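BtGH115A (Bacteroides thetaiotaomicron, PDB 5BY3) hydrolyses glycosidic bonds as a family GH115 4-O-methyl-alpha-glucuronidase with specificity for decorated arabinogalactans. Local coordinates at residues K419-D423 with Q424-K428; E197-F200 with E201-R205. All blocks are in the same frame, centred on the assembly; numbering follows the deposited sequence.

Interaction 1 of 2, residues K419-D423 with Q424-K428; sequences KQAYD and QGIQK
The carboxamide of Gln427 lies flat over one face of the Tyr422 ring, the two planes only 1° apart. Its NE2 sits 3.6 Å from Tyr422 CE2, while Gln427 CG adds a CH-pi contact to the same ring, 3.9 Å from the centroid. In the plane of its own amide, NE2 also donates to the backbone Tyr422 O (3.2 Å), so one residue supplies both the surface and the acceptor that fix the rotation of the amide. Tyr422 O takes a second bond from Gly425 N (2.8 Å), and the two donors come from opposite faces of the carbonyl. The ring is placed for this by a chi1 of -174°, which sets CG anti to the backbone N; Leu454 of helix 454-459 also touches the tyrosine. A serine here would probably leave the Gln427 amide without its stacking surface and freer to turn about its bond to Tyr422 O. One turn back, Gln424 N closes on Gln420 O (2.7 Å), and the side chains of these glutamines run alongside each other. Ile426 N bonds to Ala421 O (2.8 Å), with Ile426 CD1 resting 4.2 Å from Ala421 CB. The bonds of Ile426 N to Ala421 O and Gly425 N to Tyr422 O, with Gly425 at positive phi as the C-prime residue, make a Schellman motif, which ends helix 411-423 and leads into strand 429-433 of the parallel eight-stranded sheet in the TIM-barrel-clan region.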
# COMPACT_ATOMS: atom_id res chain seq x y z
N LYS A 419 7.27 -1.72 -8.98
CA LYS A 419 7.79 -2.15 -10.28
C LYS A 419 9.27 -2.55 -10.12
O LYS A 419 9.65 -3.66 -10.52
CB LYS A 419 7.63 -1.04 -11.33
CG LYS A 419 8.42 -1.19 -12.61
CD LYS A 419 7.67 -1.99 -13.67
CE LYS A 419 8.50 -2.16 -14.93
NZ LYS A 419 7.84 -3.11 -15.86
N GLN A 420 10.06 -1.69 -9.49
CA GLN A 420 11.44 -2.04 -9.22
C GLN A 420 11.54 -3.33 -8.41
O GLN A 420 12.35 -4.19 -8.76
CB GLN A 420 12.23 -0.90 -8.58
CG GLN A 420 13.74 -1.12 -8.63
CD GLN A 420 14.53 0.15 -8.39
OE1 GLN A 420 14.41 0.78 -7.34
NE2 GLN A 420 15.34 0.54 -9.37
N ALA A 421 10.71 -3.48 -7.39
CA ALA A 421 10.69 -4.71 -6.58
C ALA A 421 10.47 -5.98 -7.42
O ALA A 421 11.21 -6.97 -7.27
CB ALA A 421 9.65 -4.60 -5.47
N TYR A 422 9.47 -5.96 -8.32
CA TYR A 422 9.26 -7.13 -9.16
C TYR A 422 10.47 -7.39 -10.08
O TYR A 422 10.95 -8.54 -10.18
CB TYR A 422 7.97 -7.02 -9.94
CG TYR A 422 7.60 -8.27 -10.73
CD1 TYR A 422 6.78 -9.25 -10.17
CD2 TYR A 422 8.04 -8.45 -12.06
CE1 TYR A 422 6.42 -10.39 -10.91
CE2 TYR A 422 7.68 -9.56 -12.80
CZ TYR A 422 6.87 -10.53 -12.22
OH TYR A 422 6.52 -11.62 -12.96
N ASP A 423 10.95 -6.33 -10.72
CA ASP A 423 12.08 -6.42 -11.63
C ASP A 423 13.36 -6.92 -10.91
O ASP A 423 14.14 -7.72 -11.45
CB ASP A 423 12.32 -5.05 -12.29
CG ASP A 423 11.32 -4.73 -13.42
OD1 ASP A 423 10.49 -5.59 -13.81
OD2 ASP A 423 11.39 -3.58 -13.94
N GLN A 424 13.56 -6.48 -9.68
CA GLN A 424 14.67 -6.98 -8.89
C GLN A 424 14.38 -8.36 -8.28
O GLN A 424 15.13 -8.82 -7.44
CB GLN A 424 15.10 -5.98 -7.81
CG GLN A 424 15.64 -4.64 -8.33
CD GLN A 424 16.86 -4.76 -9.22
OE1 GLN A 424 16.94 -4.15 -10.30
NE2 GLN A 424 17.83 -5.55 -8.79
N GLY A 425 13.32 -9.03 -8.72
CA GLY A 425 13.11 -10.41 -8.33
C GLY A 425 12.32 -10.64 -7.05
O GLY A 425 12.28 -11.78 -6.57
N ILE A 426 11.67 -9.60 -6.51
CA ILE A 426 10.72 -9.80 -5.39
C ILE A 426 9.36 -10.19 -6.00
O ILE A 426 8.57 -9.31 -6.38
CB ILE A 426 10.62 -8.56 -4.47
CG1 ILE A 426 12.00 -8.22 -3.90
CG2 ILE A 426 9.57 -8.77 -3.38
CD1 ILE A 426 12.11 -6.96 -3.05
N GLN A 427 9.10 -11.49 -6.11
CA GLN A 427 7.96 -12.01 -6.89
C GLN A 427 7.10 -13.06 -6.19
O GLN A 427 6.13 -13.60 -6.75
CB GLN A 427 8.45 -12.60 -8.22
CG GLN A 427 9.33 -11.70 -9.07
CD GLN A 427 9.58 -12.26 -10.48
OE1 GLN A 427 9.11 -13.34 -10.84
NE2 GLN A 427 10.31 -11.50 -11.27
N LYS A 428 7.46 -13.38 -4.96
CA LYS A 428 6.77 -14.46 -4.31
C LYS A 428 5.56 -13.93 -3.50
O LYS A 428 4.46 -14.52 -3.53
CB LYS A 428 7.77 -15.24 -3.43
CG LYS A 428 7.25 -16.50 -2.77
CD LYS A 428 7.08 -17.66 -3.74
CE LYS A 428 6.83 -18.92 -2.91
NZ LYS A 428 7.22 -20.16 -3.65

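Interaction 2 of 2, residues E197-F200 with E201-R205; sequences ERIF and ELLLR
Helix 193-205 belongs to the TIM-barrel-clan region of the enzyme; it follows strand 162-166 and helix 174-182 along the chain and precedes strand 210-212, and residues 197-205 interact along its successive turns. On one flank Arg198 and Glu201 run side by side, three residues apart, and form a salt bridge. Arg198 NH1 reaches Glu201 OE1 at 3.3 Å, on the syn side of that oxygen, with the guanidinium and carboxylate planes 77° apart. A bend at chi2 (-58°) turns the arginine chain toward the glutamate, whose own chain stays extended beyond CG. Neither charge depends on this long bond alone: Arg198 NE bonds to Tyr182 OH and its guanidinium makes a cation-pi contact with Trp134, while Glu201 OE1 is also bridged to Arg49 of helix 38-55. Arg198 and Arg49 thus both pair with Glu201 OE1. The i to i+4 backbone bonds run unbroken, from Glu201 N on Glu197 O (2.9 Å) to the nearly straight bond of Leu204 N on Phe200 O (2.8 Å, 170° at the hydrogen). Another flank is apolar and buried. Phe200 packs on Ala232 of helix 228-235, and its ring meets that of Tyr211 at a steep angle. Leu203 CD1 lies 4.4 Å from Ile199 CG2 and also comes in at the edge of the phenylalanine ring, near its plane, 4.2 Å from Phe200 CD1.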
# COMPACT_ATOMS: atom_id res chain seq x y z
N GLU A 197 -15.64 -12.00 6.95
CA GLU A 197 -16.26 -12.36 5.68
C GLU A 197 -16.33 -11.17 4.71
O GLU A 197 -16.06 -11.33 3.51
CB GLU A 197 -17.63 -12.99 5.90
CG GLU A 197 -17.56 -14.30 6.66
CD GLU A 197 -18.92 -14.84 7.07
OE1 GLU A 197 -19.76 -14.05 7.57
OE2 GLU A 197 -19.13 -16.07 6.92
N ARG A 198 -16.66 -9.98 5.24
CA ARG A 198 -16.63 -8.75 4.46
C ARG A 198 -15.24 -8.39 3.91
O ARG A 198 -15.13 -8.05 2.73
CB ARG A 198 -17.21 -7.57 5.24
CG ARG A 198 -18.73 -7.52 5.26
CD ARG A 198 -19.39 -7.45 3.88
NE ARG A 198 -20.84 -7.37 4.07
CZ ARG A 198 -21.78 -7.36 3.13
NH1 ARG A 198 -21.52 -7.44 1.81
NH2 ARG A 198 -23.04 -7.27 3.54
N ILE A 199 -14.21 -8.47 4.75
CA ILE A 199 -12.83 -8.28 4.32
C ILE A 199 -12.41 -9.30 3.27
O ILE A 199 -11.82 -8.94 2.23
CB ILE A 199 -11.85 -8.29 5.51
CG1 ILE A 199 -12.28 -7.21 6.53
CG2 ILE A 199 -10.43 -8.06 5.01
CD1 ILE A 199 -11.50 -7.19 7.83
N PHE A 200 -12.78 -10.57 3.49
CA PHE A 200 -12.43 -11.61 2.54
C PHE A 200 -13.13 -11.47 1.19
O PHE A 200 -12.49 -11.76 0.14
CB PHE A 200 -12.58 -13.01 3.12
CG PHE A 200 -11.90 -13.23 4.45
CD1 PHE A 200 -10.74 -12.56 4.81
CD2 PHE A 200 -12.44 -14.15 5.36
CE1 PHE A 200 -10.14 -12.80 6.04
CE2 PHE A 200 -11.85 -14.37 6.61
CZ PHE A 200 -10.70 -13.71 6.94
N GLU A 201 -14.38 -11.00 1.17
CA GLU A 201 -15.02 -10.60 -0.11
C GLU A 201 -14.16 -9.57 -0.86
O GLU A 201 -14.00 -9.62 -2.08
CB GLU A 201 -16.34 -9.88 0.10
CG GLU A 201 -17.54 -10.72 0.43
CD GLU A 201 -18.78 -9.88 0.71
OE1 GLU A 201 -18.84 -8.66 0.40
OE2 GLU A 201 -19.72 -10.46 1.25
N LEU A 202 -13.67 -8.59 -0.11
CA LEU A 202 -12.91 -7.52 -0.71
C LEU A 202 -11.65 -8.12 -1.31
O LEU A 202 -11.30 -7.75 -2.43
CB LEU A 202 -12.62 -6.42 0.30
CG LEU A 202 -11.73 -5.24 -0.09
CD1 LEU A 202 -12.23 -4.50 -1.31
CD2 LEU A 202 -11.65 -4.31 1.11
N LEU A 203 -11.01 -9.05 -0.59
CA LEU A 203 -9.74 -9.64 -1.06
C LEU A 203 -9.97 -10.50 -2.27
O LEU A 203 -9.22 -10.42 -3.23
CB LEU A 203 -9.04 -10.42 0.03
CG LEU A 203 -8.58 -9.63 1.26
CD1 LEU A 203 -8.01 -10.59 2.29
CD2 LEU A 203 -7.58 -8.53 0.92
N LEU A 204 -11.04 -11.29 -2.24
CA LEU A 204 -11.44 -12.07 -3.41
C LEU A 204 -11.63 -11.19 -4.64
O LEU A 204 -11.04 -11.44 -5.71
CB LEU A 204 -12.72 -12.86 -3.11
CG LEU A 204 -12.67 -14.07 -2.13
CD1 LEU A 204 -13.88 -14.98 -2.26
CD2 LEU A 204 -11.40 -14.90 -2.27
N ARG A 205 -12.40 -10.11 -4.47
CA ARG A 205 -12.69 -9.21 -5.59
C ARG A 205 -11.43 -8.49 -6.07
O ARG A 205 -11.37 -8.06 -7.22
CB ARG A 205 -13.73 -8.18 -5.19
CG ARG A 205 -15.12 -8.70 -5.05
CD ARG A 205 -16.04 -7.48 -4.86
NE ARG A 205 -17.44 -7.78 -4.53
CZ ARG A 205 -18.30 -8.40 -5.35
NH1 ARG A 205 -17.91 -8.84 -6.55
NH2 ARG A 205 -19.55 -8.61 -4.95

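Both contacts lie in the TIM-barrel-clan region of the chain, interaction 2 first in sequence and interaction 1 more than two hundred residues later. Their centres are 25 Å apart and their nearest atoms about 14 Å, so they do not touch. They are joined through one parallel sheet: helix 193-205 precedes strand 210-212, helix 411-423 precedes strand 429-433, and strand 162-166 lies between those two strands. Glu201, Leu204 and Arg205 touch helix 38-55 of the N-terminal part, whereas Gln420 and Gln424 touch Val702 in the C-terminal part. The two helices therefore connect the same barrel-like core to different flanking portions of the enzyme.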